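Local atomic coordinates of protein YibA (Escherichia coli, PDB entry 1OYZ), a protein that is of unknown function but folds as a HEAT-repeat helical solenoid, with oxidoreductase activity only tentatively assigned to it. Residues A[90-95]-A[127-132]; A[110-115]-A[142-147]; A[131-136]-A[146-151]; A[150-155]-A[161-166]. All blocks are in the same frame, centred on the assembly; numbering follows the deposited sequence.

In the fold
The four contacts follow helices 88-101 to 161-168 along a HEAT-repeat solenoid. Contacts 1 and 2 join helices that run parallel, each pair having one other helix between them in the chain, and their centres lie about 12 Å apart. Contact 3 is the antiparallel pairing of helices 126-136 and 142-153; its centre is about 7 Å from that of contact 2 and about 7 Å from that of contact 4. Ile-112 of contact 2 reaches Thr-136 and Thr-148 of contact 3, while Ser-133 of contact 3 packs on Ile-152 and Leu-163 of contact 4. Contacts 1 and 4, with centres about 16 Å apart, do not touch. All four are plain packing within the solenoid.

Contact 1. Residues A[90-95]-A[127-132]; sequences NVFNIL and PKIVEQ
The ring of Phe-92 reaches from helix 88-101 to Lys-128 and Ile-129 of helix 126-136, two helices running almost parallel (8° between the segment axes) in the HEAT-repeat solenoid. The axes of the two segments come no closer than 12.0 Å, so long side chains have to bridge the gap. In the first shell, Phe-92 CE2 lies 4.0 Å from Lys-128 CB, and also 4.0 Å from Lys-128 CD, so the aliphatic part of the lysine runs slantwise past that corner of the ring, coming neither squarely over the face nor at the edge. Ile-129 is different: its CD1 comes to the ring edge, near the ring plane, 4.4 Å from Phe-92 CE1. The ring extends this far because its CG stands anti to the backbone N (chi1 -178°), and its own CB already points at the opposite helix.

One step outward, Tyr-125 stacks on the Phe-92 ring, and Thr-115 of helix 105-121 touches both Phe-92 and Ile-129. This helix, which comes between the two in the chain, thus backs the buried side of the contact. On the more exposed side the lysine chain is extended as far as CE and then bends (chi4 -72°). Lys-128 NZ ends 4.2 Å from Asn-93 ND2, two nitrogens that make no hydrogen bond with each other. The same Asn-93 ND2 sits in the plane of the Phe-92 ring, at its edge, 3.8 Å from CD2 of Phe-92.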
loop_
_atom_site.group_PDB
_atom_site.type_symbol
_atom_site.label_atom_id
_atom_site.label_comp_id
_atom_site.label_asym_id
_atom_site.label_seq_id
_atom_site.Cartn_x
_atom_site.Cartn_y
_atom_site.Cartn_z
ATOM N N ASN A 90 -7.548 -24.027 -4.746
ATOM C CA ASN A 90 -7.281 -24.031 -6.178
ATOM C C ASN A 90 -7.220 -22.604 -6.741
ATOM O O ASN A 90 -6.384 -22.305 -7.593
ATOM C CB ASN A 90 -8.338 -24.847 -6.940
ATOM C CG ASN A 90 -8.276 -26.355 -6.621
ATOM O OD1 ASN A 90 -8.824 -27.187 -7.362
ATOM N ND2 ASN A 90 -7.612 -26.709 -5.513
ATOM N N VAL A 91 -8.095 -21.721 -6.268
ATOM C CA VAL A 91 -8.084 -20.358 -6.768
ATOM C C VAL A 91 -6.821 -19.661 -6.295
ATOM O O VAL A 91 -6.156 -18.969 -7.057
ATOM C CB VAL A 91 -9.374 -19.588 -6.326
ATOM C CG1 VAL A 91 -9.201 -18.061 -6.536
ATOM C CG2 VAL A 91 -10.566 -20.083 -7.148
ATOM N N PHE A 92 -6.475 -19.864 -5.042
ATOM C CA PHE A 92 -5.270 -19.258 -4.545
ATOM C C PHE A 92 -4.091 -19.728 -5.410
ATOM O O PHE A 92 -3.302 -18.923 -5.900
ATOM C CB PHE A 92 -5.027 -19.657 -3.112
ATOM C CG PHE A 92 -3.839 -19.024 -2.553
ATOM C CD1 PHE A 92 -3.904 -17.735 -2.057
ATOM C CD2 PHE A 92 -2.619 -19.657 -2.625
ATOM C CE1 PHE A 92 -2.769 -17.088 -1.640
ATOM C CE2 PHE A 92 -1.475 -19.007 -2.208
ATOM C CZ PHE A 92 -1.546 -17.723 -1.719
ATOM N N ASN A 93 -3.994 -21.030 -5.618
ATOM C CA ASN A 93 -2.911 -21.567 -6.425
ATOM C C ASN A 93 -2.910 -20.983 -7.805
ATOM O O ASN A 93 -1.843 -20.685 -8.362
ATOM C CB ASN A 93 -2.999 -23.086 -6.459
ATOM C CG ASN A 93 -2.665 -23.684 -5.110
ATOM O OD1 ASN A 93 -3.129 -24.765 -4.758
ATOM N ND2 ASN A 93 -1.855 -22.966 -4.338
ATOM N N ILE A 94 -4.094 -20.785 -8.366
ATOM C CA ILE A 94 -4.147 -20.170 -9.668
ATOM C C ILE A 94 -3.549 -18.761 -9.618
ATOM O O ILE A 94 -2.764 -18.409 -10.477
ATOM C CB ILE A 94 -5.578 -20.103 -10.188
ATOM C CG1 ILE A 94 -6.046 -21.530 -10.536
ATOM C CG2 ILE A 94 -5.659 -19.178 -11.401
ATOM C CD1 ILE A 94 -7.507 -21.656 -10.864
ATOM N N LEU A 95 -3.889 -17.969 -8.607
ATOM C CA LEU A 95 -3.372 -16.605 -8.516
ATOM C C LEU A 95 -1.868 -16.556 -8.241
ATOM O O LEU A 95 -1.127 -15.753 -8.813
ATOM C CB LEU A 95 -4.100 -15.843 -7.402
ATOM C CG LEU A 95 -5.419 -15.084 -7.604
ATOM C CD1 LEU A 95 -5.991 -15.350 -8.942
ATOM C CD2 LEU A 95 -6.408 -15.425 -6.485
ATOM N N PRO A 127 2.146 -18.122 4.788
ATOM C CA PRO A 127 3.448 -18.725 4.477
ATOM C C PRO A 127 3.716 -18.627 2.966
ATOM O O PRO A 127 4.786 -18.195 2.542
ATOM C CB PRO A 127 3.276 -20.177 4.947
ATOM C CG PRO A 127 2.345 -20.038 6.128
ATOM C CD PRO A 127 1.328 -19.020 5.630
ATOM N N LYS A 128 2.740 -19.017 2.155
ATOM C CA LYS A 128 2.903 -18.948 0.706
ATOM C C LYS A 128 3.067 -17.527 0.187
ATOM O O LYS A 128 3.815 -17.304 -0.763
ATOM C CB LYS A 128 1.736 -19.636 0.013
ATOM C CG LYS A 128 1.900 -21.134 -0.014
ATOM C CD LYS A 128 0.565 -21.817 -0.165
ATOM C CE LYS A 128 0.732 -23.308 -0.330
ATOM N NZ LYS A 128 1.284 -23.602 -1.681
ATOM N N ILE A 129 2.369 -16.572 0.794
ATOM C CA ILE A 129 2.497 -15.174 0.398
ATOM C C ILE A 129 3.941 -14.713 0.623
ATOM O O ILE A 129 4.498 -13.933 -0.157
ATOM C CB ILE A 129 1.583 -14.261 1.230
ATOM C CG1 ILE A 129 0.129 -14.413 0.778
ATOM C CG2 ILE A 129 2.009 -12.804 1.051
ATOM C CD1 ILE A 129 -0.192 -13.708 -0.540
ATOM N N VAL A 130 4.551 -15.200 1.694
ATOM C CA VAL A 130 5.918 -14.822 1.991
ATOM C C VAL A 130 6.899 -15.361 0.930
ATOM O O VAL A 130 7.755 -14.628 0.440
ATOM C CB VAL A 130 6.339 -15.337 3.364
ATOM C CG1 VAL A 130 7.810 -15.145 3.553
ATOM C CG2 VAL A 130 5.574 -14.601 4.443
ATOM N N GLU A 131 6.764 -16.645 0.605
ATOM C CA GLU A 131 7.619 -17.292 -0.369
ATOM C C GLU A 131 7.422 -16.583 -1.683
ATOM O O GLU A 131 8.374 -16.389 -2.466
ATOM C CB GLU A 131 7.230 -18.765 -0.556
ATOM C CG GLU A 131 8.200 -19.757 0.075
ATOM C CD GLU A 131 7.924 -21.226 -0.306
ATOM O OE1 GLU A 131 7.592 -21.504 -1.488
ATOM O OE2 GLU A 131 8.068 -22.107 0.574
ATOM N N GLN A 132 6.166 -16.218 -1.937
ATOM C CA GLN A 132 5.824 -15.533 -3.175
ATOM C C GLN A 132 6.536 -14.189 -3.264
ATOM O O GLN A 132 7.074 -13.844 -4.315
ATOM C CB GLN A 132 4.319 -15.295 -3.247
ATOM C CG GLN A 132 3.832 -14.655 -4.538
ATOM C CD GLN A 132 2.364 -14.300 -4.445
ATOM O OE1 GLN A 132 1.995 -13.198 -3.993
ATOM N NE2 GLN A 132 1.508 -15.248 -4.822
#

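Contact 2. Residues A[110-115]-A[142-147]; sequences TAIEST and TNVRRA
Ile-112 of helix 105-121 packs against Val-144 and Ala-147 of helix 142-153, joining two helices that run side by side in the same direction (7° between the segment axes) in this HEAT-repeat solenoid. Only 5.8 Å separates the CA atoms of Glu-113 and Ala-147, an approach that the small alanine permits. The tight part is buried. Ile-112 CD1 presses on Val-144 CG1 at 3.4 Å, closer than carbons usually come, with the two side chains crossing at about a right angle. The other branch, CG2 of Ile-112, stands anti to its backbone N and lies 3.6 Å from the carbonyl O of Ala-147. Helix 126-136 closes this side, where Thr-136 touches both Ile-112 and Val-144.

Toward solvent the contact is looser. Glu-113, partly exposed, lays its extended chain alongside the Ala-147 methyl, with CG of Glu-113 3.8 Å from Ala-147 CB, and Phe-150 packs on the same glutamate one turn further on. No salt bridge forms across here: Glu-113 OE2 and Arg-146 NH1 are 6.5 Å apart, so any attraction is probably modest. The carboxylate instead ends over a methyl group, Glu-113 OE2 lying 3.4 Å from Ala-147 CB.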
loop_
_atom_site.group_PDB
_atom_site.type_symbol
_atom_site.label_atom_id
_atom_site.label_comp_id
_atom_site.label_asym_id
_atom_site.label_seq_id
_atom_site.Cartn_x
_atom_site.Cartn_y
_atom_site.Cartn_z
ATOM N N THR A 110 -1.744 -7.523 -10.594
ATOM C CA THR A 110 -3.114 -7.758 -10.147
ATOM C C THR A 110 -3.214 -9.060 -9.353
ATOM O O THR A 110 -3.807 -9.093 -8.267
ATOM C CB THR A 110 -4.087 -7.830 -11.365
ATOM O OG1 THR A 110 -4.111 -6.562 -12.005
ATOM C CG2 THR A 110 -5.549 -8.202 -10.926
ATOM N N ALA A 111 -2.603 -10.120 -9.870
ATOM C CA ALA A 111 -2.654 -11.415 -9.195
ATOM C C ALA A 111 -2.067 -11.344 -7.799
ATOM O O ALA A 111 -2.654 -11.890 -6.862
ATOM C CB ALA A 111 -1.949 -12.488 -10.029
ATOM N N ILE A 112 -0.912 -10.688 -7.649
ATOM C CA ILE A 112 -0.298 -10.534 -6.328
ATOM C C ILE A 112 -1.292 -9.761 -5.426
ATOM O O ILE A 112 -1.516 -10.132 -4.287
ATOM C CB ILE A 112 1.062 -9.728 -6.417
ATOM C CG1 ILE A 112 2.140 -10.525 -7.185
ATOM C CG2 ILE A 112 1.602 -9.432 -5.031
ATOM C CD1 ILE A 112 3.359 -9.640 -7.587
ATOM N N GLU A 113 -1.902 -8.690 -5.940
ATOM C CA GLU A 113 -2.880 -7.960 -5.118
ATOM C C GLU A 113 -4.050 -8.889 -4.738
ATOM O O GLU A 113 -4.529 -8.857 -3.597
ATOM C CB GLU A 113 -3.380 -6.708 -5.856
ATOM C CG GLU A 113 -2.323 -5.591 -5.856
ATOM C CD GLU A 113 -2.376 -4.670 -7.072
ATOM O OE1 GLU A 113 -3.326 -4.763 -7.880
ATOM O OE2 GLU A 113 -1.454 -3.838 -7.218
ATOM N N SER A 114 -4.494 -9.733 -5.679
ATOM C CA SER A 114 -5.568 -10.677 -5.366
ATOM C C SER A 114 -5.115 -11.750 -4.352
ATOM O O SER A 114 -5.914 -12.133 -3.484
ATOM C CB SER A 114 -6.125 -11.322 -6.654
ATOM O OG SER A 114 -6.809 -10.369 -7.474
ATOM N N THR A 115 -3.859 -12.239 -4.397
ATOM C CA THR A 115 -3.470 -13.249 -3.388
ATOM C C THR A 115 -3.468 -12.581 -1.999
ATOM O O THR A 115 -3.698 -13.249 -0.976
ATOM C CB THR A 115 -2.030 -13.909 -3.581
ATOM O OG1 THR A 115 -1.019 -12.897 -3.499
ATOM C CG2 THR A 115 -1.907 -14.694 -4.919
ATOM N N THR A 142 7.972 -2.533 -11.947
ATOM C CA THR A 142 7.703 -1.708 -10.777
ATOM C C THR A 142 6.301 -1.970 -10.263
ATOM O O THR A 142 6.070 -2.010 -9.058
ATOM C CB THR A 142 7.809 -0.203 -11.104
ATOM O OG1 THR A 142 7.011 0.084 -12.259
ATOM C CG2 THR A 142 9.233 0.186 -11.374
ATOM N N ASN A 143 5.357 -2.136 -11.176
ATOM C CA ASN A 143 3.983 -2.403 -10.758
ATOM C C ASN A 143 3.981 -3.648 -9.892
ATOM O O ASN A 143 3.314 -3.686 -8.844
ATOM C CB ASN A 143 3.093 -2.626 -11.965
ATOM C CG ASN A 143 3.236 -1.525 -12.991
ATOM O OD1 ASN A 143 2.256 -0.890 -13.376
ATOM N ND2 ASN A 143 4.471 -1.288 -13.442
ATOM N N VAL A 144 4.747 -4.660 -10.310
ATOM C CA VAL A 144 4.818 -5.904 -9.551
ATOM C C VAL A 144 5.460 -5.701 -8.201
ATOM O O VAL A 144 4.944 -6.174 -7.191
ATOM C CB VAL A 144 5.610 -7.009 -10.306
ATOM C CG1 VAL A 144 5.905 -8.156 -9.356
ATOM C CG2 VAL A 144 4.803 -7.514 -11.527
ATOM N N ARG A 145 6.602 -5.019 -8.178
ATOM C CA ARG A 145 7.269 -4.762 -6.920
ATOM C C ARG A 145 6.325 -3.963 -6.005
ATOM O O ARG A 145 6.212 -4.261 -4.828
ATOM C CB ARG A 145 8.595 -4.028 -7.149
ATOM C CG ARG A 145 9.631 -4.897 -7.870
ATOM C CD ARG A 145 11.057 -4.443 -7.615
ATOM N NE ARG A 145 11.264 -3.041 -7.955
ATOM C CZ ARG A 145 11.185 -2.536 -9.177
ATOM N NH1 ARG A 145 10.891 -3.314 -10.207
ATOM N NH2 ARG A 145 11.442 -1.247 -9.374
ATOM N N ARG A 146 5.632 -2.974 -6.559
ATOM C CA ARG A 146 4.678 -2.178 -5.782
ATOM C C ARG A 146 3.619 -3.106 -5.187
ATOM O O ARG A 146 3.356 -3.070 -3.997
ATOM C CB ARG A 146 3.974 -1.141 -6.672
ATOM C CG ARG A 146 3.151 -0.091 -5.914
ATOM C CD ARG A 146 2.413 0.811 -6.896
ATOM N NE ARG A 146 3.228 1.056 -8.089
ATOM C CZ ARG A 146 2.735 1.401 -9.276
ATOM N NH1 ARG A 146 1.425 1.550 -9.434
ATOM N NH2 ARG A 146 3.547 1.577 -10.317
ATOM N N ALA A 147 3.015 -3.942 -6.030
ATOM C CA ALA A 147 1.989 -4.841 -5.550
ATOM C C ALA A 147 2.575 -5.763 -4.488
ATOM O O ALA A 147 1.883 -6.167 -3.559
ATOM C CB ALA A 147 1.388 -5.626 -6.713
#

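Contact 3. Residues A[131-136]-A[146-151]; sequences EQSQIT and RATAFA
Ser-133 and Thr-136 of helix 126-136 face Thr-148 and Ala-151 of helix 142-153 in an antiparallel HEAT-repeat hairpin, and no flat group lies between them; the flat groups nearby are turned to other sides. The Phe-150 ring packs toward helix 105-121, with Val-154 CG2 over one face near the rim, 4.1 Å above the ring plane. The guanidinium of Arg-146 has Asn-143 CA over one face, again toward the rim, and the arginine side chain touches Asp-174 of helix 173-186.

What remains is a close pairing of the two segments, crossing at -152° and built on small residues. The CA atoms of Ser-133 and Thr-148 come within 6.0 Å of each other. Thr-148 has the largest share of the contact. Its CG2, anti to the backbone N, meets Ser-133 CB at 3.7 Å, while its hydroxyl, on the other branch, bonds back to Val-144 O one turn earlier. Ser-133 likewise bonds its hydroxyl to Ile-129 O within its own helix. An alanine in place of Thr-148 would probably open a gap beside Ser-133 CB and leave Val-144 O without its hydroxyl partner.

Thr-136 and Thr-148 reach toward each other tip to tip, but with chi1 of -173° the methyl of Thr-136 falls too close to Thr-148, so the detail of this meeting is doubtful. In that model the two hydroxyl oxygens, OG1 of Thr-136 and OG1 of Thr-148, lie 3.0 Å apart. At the far end Ser-133 OG stands 4.3 Å from Ala-151 CB.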
loop_
_atom_site.group_PDB
_atom_site.type_symbol
_atom_site.label_atom_id
_atom_site.label_comp_id
_atom_site.label_asym_id
_atom_site.label_seq_id
_atom_site.Cartn_x
_atom_site.Cartn_y
_atom_site.Cartn_z
ATOM N N GLU A 131 6.764 -16.645 0.605
ATOM C CA GLU A 131 7.619 -17.292 -0.369
ATOM C C GLU A 131 7.422 -16.583 -1.683
ATOM O O GLU A 131 8.374 -16.389 -2.466
ATOM C CB GLU A 131 7.230 -18.765 -0.556
ATOM C CG GLU A 131 8.200 -19.757 0.075
ATOM C CD GLU A 131 7.924 -21.226 -0.306
ATOM O OE1 GLU A 131 7.592 -21.504 -1.488
ATOM O OE2 GLU A 131 8.068 -22.107 0.574
ATOM N N GLN A 132 6.166 -16.218 -1.937
ATOM C CA GLN A 132 5.824 -15.533 -3.175
ATOM C C GLN A 132 6.536 -14.189 -3.264
ATOM O O GLN A 132 7.074 -13.844 -4.315
ATOM C CB GLN A 132 4.319 -15.295 -3.247
ATOM C CG GLN A 132 3.832 -14.655 -4.538
ATOM C CD GLN A 132 2.364 -14.300 -4.445
ATOM O OE1 GLN A 132 1.995 -13.198 -3.993
ATOM N NE2 GLN A 132 1.508 -15.248 -4.822
ATOM N N SER A 133 6.530 -13.436 -2.163
ATOM C CA SER A 133 7.160 -12.115 -2.159
ATOM C C SER A 133 8.681 -12.248 -2.221
ATOM O O SER A 133 9.368 -11.368 -2.752
ATOM C CB SER A 133 6.737 -11.347 -0.917
ATOM O OG SER A 133 5.316 -11.319 -0.807
ATOM N N GLN A 134 9.207 -13.362 -1.714
ATOM C CA GLN A 134 10.646 -13.561 -1.772
ATOM C C GLN A 134 11.157 -13.527 -3.204
ATOM O O GLN A 134 12.331 -13.266 -3.454
ATOM C CB GLN A 134 11.024 -14.874 -1.120
ATOM C CG GLN A 134 10.924 -14.779 0.371
ATOM C CD GLN A 134 10.995 -16.119 1.049
ATOM O OE1 GLN A 134 11.073 -16.194 2.276
ATOM N NE2 GLN A 134 10.966 -17.192 0.261
ATOM N N ILE A 135 10.289 -13.791 -4.166
ATOM C CA ILE A 135 10.774 -13.720 -5.519
ATOM C C ILE A 135 10.155 -12.524 -6.244
ATOM O O ILE A 135 10.823 -11.846 -7.039
ATOM C CB ILE A 135 10.546 -15.082 -6.283
ATOM C CG1 ILE A 135 9.586 -14.911 -7.418
ATOM C CG2 ILE A 135 10.110 -16.174 -5.348
ATOM C CD1 ILE A 135 10.289 -14.593 -8.669
ATOM N N THR A 136 8.895 -12.210 -5.941
ATOM C CA THR A 136 8.274 -11.110 -6.648
ATOM C C THR A 136 8.803 -9.737 -6.252
ATOM O O THR A 136 8.705 -8.794 -7.023
ATOM C CB THR A 136 6.752 -11.113 -6.481
ATOM O OG1 THR A 136 6.214 -10.109 -7.335
ATOM C CG2 THR A 136 6.350 -10.794 -5.084
ATOM N N ARG A 146 5.632 -2.974 -6.559
ATOM C CA ARG A 146 4.678 -2.178 -5.782
ATOM C C ARG A 146 3.619 -3.106 -5.187
ATOM O O ARG A 146 3.356 -3.070 -3.997
ATOM C CB ARG A 146 3.974 -1.141 -6.672
ATOM C CG ARG A 146 3.151 -0.091 -5.914
ATOM C CD ARG A 146 2.413 0.811 -6.896
ATOM N NE ARG A 146 3.228 1.056 -8.089
ATOM C CZ ARG A 146 2.735 1.401 -9.276
ATOM N NH1 ARG A 146 1.425 1.550 -9.434
ATOM N NH2 ARG A 146 3.547 1.577 -10.317
ATOM N N ALA A 147 3.015 -3.942 -6.030
ATOM C CA ALA A 147 1.989 -4.841 -5.550
ATOM C C ALA A 147 2.575 -5.763 -4.488
ATOM O O ALA A 147 1.883 -6.167 -3.559
ATOM C CB ALA A 147 1.388 -5.626 -6.713
ATOM N N THR A 148 3.867 -6.056 -4.590
ATOM C CA THR A 148 4.514 -6.924 -3.608
ATOM C C THR A 148 4.571 -6.170 -2.290
ATOM O O THR A 148 4.381 -6.753 -1.206
ATOM C CB THR A 148 5.968 -7.320 -4.035
ATOM O OG1 THR A 148 5.935 -7.957 -5.321
ATOM C CG2 THR A 148 6.587 -8.291 -3.033
ATOM N N ALA A 149 4.825 -4.868 -2.361
ATOM C CA ALA A 149 4.885 -4.098 -1.110
ATOM C C ALA A 149 3.543 -4.219 -0.378
ATOM O O ALA A 149 3.487 -4.483 0.827
ATOM C CB ALA A 149 5.214 -2.621 -1.410
ATOM N N PHE A 150 2.459 -4.030 -1.118
ATOM C CA PHE A 150 1.123 -4.146 -0.543
ATOM C C PHE A 150 0.927 -5.501 0.107
ATOM O O PHE A 150 0.457 -5.618 1.239
ATOM C CB PHE A 150 0.074 -3.976 -1.636
ATOM C CG PHE A 150 -1.314 -4.270 -1.177
ATOM C CD1 PHE A 150 -1.867 -3.570 -0.103
ATOM C CD2 PHE A 150 -2.061 -5.259 -1.791
ATOM C CE1 PHE A 150 -3.141 -3.858 0.352
ATOM C CE2 PHE A 150 -3.332 -5.553 -1.344
ATOM C CZ PHE A 150 -3.874 -4.851 -0.268
ATOM N N ALA A 151 1.281 -6.538 -0.642
ATOM C CA ALA A 151 1.146 -7.897 -0.163
ATOM C C ALA A 151 1.809 -8.097 1.187
ATOM O O ALA A 151 1.177 -8.549 2.141
ATOM C CB ALA A 151 1.752 -8.863 -1.164
#

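Contact 4. Residues A[150-155]-A[161-166]; sequences FAISVI and IPLLIN
Ile-152, near the end of helix 142-153, fits its two branches against Leu-163 and Leu-164 of helix 161-168. The side chain sets out from the backbone toward the leucines, but CB itself remains 4.5 Å from the closer of them, at Leu-164 CD1. From CB the short branch, CG2, stands anti to the backbone N and meets both methyls of Leu-164, coming to 3.9 Å from Leu-164 CD1 and 4.2 Å from Leu-164 CD2. These two side chains slide past each other in opposite directions. The long branch starts at CG1, which leans toward Ser-133 of helix 126-136, and runs on nearly straight (chi2 173°) to CD1. That terminal methyl touches Leu-163 at two places, 3.8 Å from Leu-163 CD1 and 3.9 Å from Leu-163 CB, the two chains meeting at a slant.

Every side-chain atom that touches across this contact is carbon, and no hydrogen bond passes between the segments. A serine in place of Ile-152 would probably leave both leucines without their partner and put a polar group into a buried apolar site.

The contact joins the start of helix 161-168 to the end of helix 142-153 in the HEAT-repeat solenoid, across a connection partly missing from the model (156-158). No strands are present; Ser-133 of helix 126-136 touches Ile-152 and Leu-163, while Ile-183 of helix 173-186 packs on Leu-164.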
loop_
_atom_site.group_PDB
_atom_site.type_symbol
_atom_site.label_atom_id
_atom_site.label_comp_id
_atom_site.label_asym_id
_atom_site.label_seq_id
_atom_site.Cartn_x
_atom_site.Cartn_y
_atom_site.Cartn_z
ATOM N N PHE A 150 2.459 -4.030 -1.118
ATOM C CA PHE A 150 1.123 -4.146 -0.543
ATOM C C PHE A 150 0.927 -5.501 0.107
ATOM O O PHE A 150 0.457 -5.618 1.239
ATOM C CB PHE A 150 0.074 -3.976 -1.636
ATOM C CG PHE A 150 -1.314 -4.270 -1.177
ATOM C CD1 PHE A 150 -1.867 -3.570 -0.103
ATOM C CD2 PHE A 150 -2.061 -5.259 -1.791
ATOM C CE1 PHE A 150 -3.141 -3.858 0.352
ATOM C CE2 PHE A 150 -3.332 -5.553 -1.344
ATOM C CZ PHE A 150 -3.874 -4.851 -0.268
ATOM N N ALA A 151 1.281 -6.538 -0.642
ATOM C CA ALA A 151 1.146 -7.897 -0.163
ATOM C C ALA A 151 1.809 -8.097 1.187
ATOM O O ALA A 151 1.177 -8.549 2.141
ATOM C CB ALA A 151 1.752 -8.863 -1.164
ATOM N N ILE A 152 3.093 -7.768 1.253
ATOM C CA ILE A 152 3.855 -7.945 2.480
ATOM C C ILE A 152 3.169 -7.268 3.664
ATOM O O ILE A 152 3.029 -7.860 4.725
ATOM C CB ILE A 152 5.312 -7.415 2.299
ATOM C CG1 ILE A 152 6.072 -8.303 1.284
ATOM C CG2 ILE A 152 6.039 -7.419 3.626
ATOM C CD1 ILE A 152 7.471 -7.797 0.883
ATOM N N SER A 153 2.711 -6.044 3.463
ATOM C CA SER A 153 2.053 -5.314 4.526
ATOM C C SER A 153 0.866 -6.092 5.082
ATOM O O SER A 153 0.495 -5.937 6.243
ATOM C CB SER A 153 1.603 -3.944 4.027
ATOM O OG SER A 153 0.538 -4.059 3.126
ATOM N N VAL A 154 0.286 -6.963 4.267
ATOM C CA VAL A 154 -0.859 -7.740 4.723
ATOM C C VAL A 154 -0.443 -8.856 5.693
ATOM O O VAL A 154 -1.281 -9.574 6.238
ATOM C CB VAL A 154 -1.632 -8.315 3.509
ATOM C CG1 VAL A 154 -2.772 -9.211 3.975
ATOM C CG2 VAL A 154 -2.176 -7.167 2.656
ATOM N N ILE A 155 0.854 -8.974 5.945
ATOM C CA ILE A 155 1.346 -10.003 6.849
ATOM C C ILE A 155 2.618 -9.530 7.561
ATOM O O ILE A 155 2.645 -9.358 8.775
ATOM C CB ILE A 155 1.656 -11.284 6.062
ATOM C CG1 ILE A 155 1.972 -12.430 7.023
ATOM C CG2 ILE A 155 2.809 -11.023 5.095
ATOM C CD1 ILE A 155 0.758 -12.957 7.798
ATOM N N ILE A 161 11.179 -8.524 6.431
ATOM C CA ILE A 161 12.083 -7.415 6.701
ATOM C C ILE A 161 13.128 -7.205 5.631
ATOM O O ILE A 161 13.238 -6.130 5.065
ATOM C CB ILE A 161 12.754 -7.593 8.066
ATOM C CG1 ILE A 161 11.691 -7.343 9.140
ATOM C CG2 ILE A 161 14.000 -6.666 8.189
ATOM C CD1 ILE A 161 12.184 -7.447 10.570
ATOM N N PRO A 162 13.912 -8.237 5.344
ATOM C CA PRO A 162 14.953 -8.154 4.325
ATOM C C PRO A 162 14.382 -7.675 2.982
ATOM O O PRO A 162 15.010 -6.897 2.273
ATOM C CB PRO A 162 15.477 -9.576 4.265
ATOM C CG PRO A 162 15.228 -10.096 5.683
ATOM C CD PRO A 162 13.875 -9.563 5.987
ATOM N N LEU A 163 13.188 -8.145 2.637
ATOM C CA LEU A 163 12.549 -7.753 1.380
ATOM C C LEU A 163 12.254 -6.256 1.467
ATOM O O LEU A 163 12.586 -5.485 0.575
ATOM C CB LEU A 163 11.258 -8.549 1.175
ATOM C CG LEU A 163 11.376 -10.085 1.172
ATOM C CD1 LEU A 163 10.024 -10.634 0.718
ATOM C CD2 LEU A 163 12.502 -10.605 0.224
ATOM N N LEU A 164 11.619 -5.884 2.569
ATOM C CA LEU A 164 11.287 -4.509 2.892
ATOM C C LEU A 164 12.514 -3.606 2.721
ATOM O O LEU A 164 12.458 -2.565 2.054
ATOM C CB LEU A 164 10.781 -4.453 4.335
ATOM C CG LEU A 164 9.286 -4.155 4.516
ATOM C CD1 LEU A 164 8.528 -4.411 3.232
ATOM C CD2 LEU A 164 8.735 -4.987 5.667
ATOM N N ILE A 165 13.638 -4.025 3.295
ATOM C CA ILE A 165 14.858 -3.254 3.190
ATOM C C ILE A 165 15.251 -3.078 1.738
ATOM O O ILE A 165 15.579 -1.968 1.318
ATOM C CB ILE A 165 15.995 -3.934 3.997
ATOM C CG1 ILE A 165 15.670 -3.854 5.484
ATOM C CG2 ILE A 165 17.335 -3.263 3.724
ATOM C CD1 ILE A 165 16.706 -4.505 6.381
ATOM N N ASN A 166 15.204 -4.147 0.943
ATOM C CA ASN A 166 15.581 -3.977 -0.461
ATOM C C ASN A 166 14.610 -3.027 -1.181
ATOM O O ASN A 166 15.028 -2.272 -2.052
ATOM C CB ASN A 166 15.637 -5.329 -1.185
ATOM C CG ASN A 166 16.715 -5.368 -2.270
ATOM O OD1 ASN A 166 17.899 -5.224 -1.982
ATOM N ND2 ASN A 166 16.303 -5.544 -3.523
#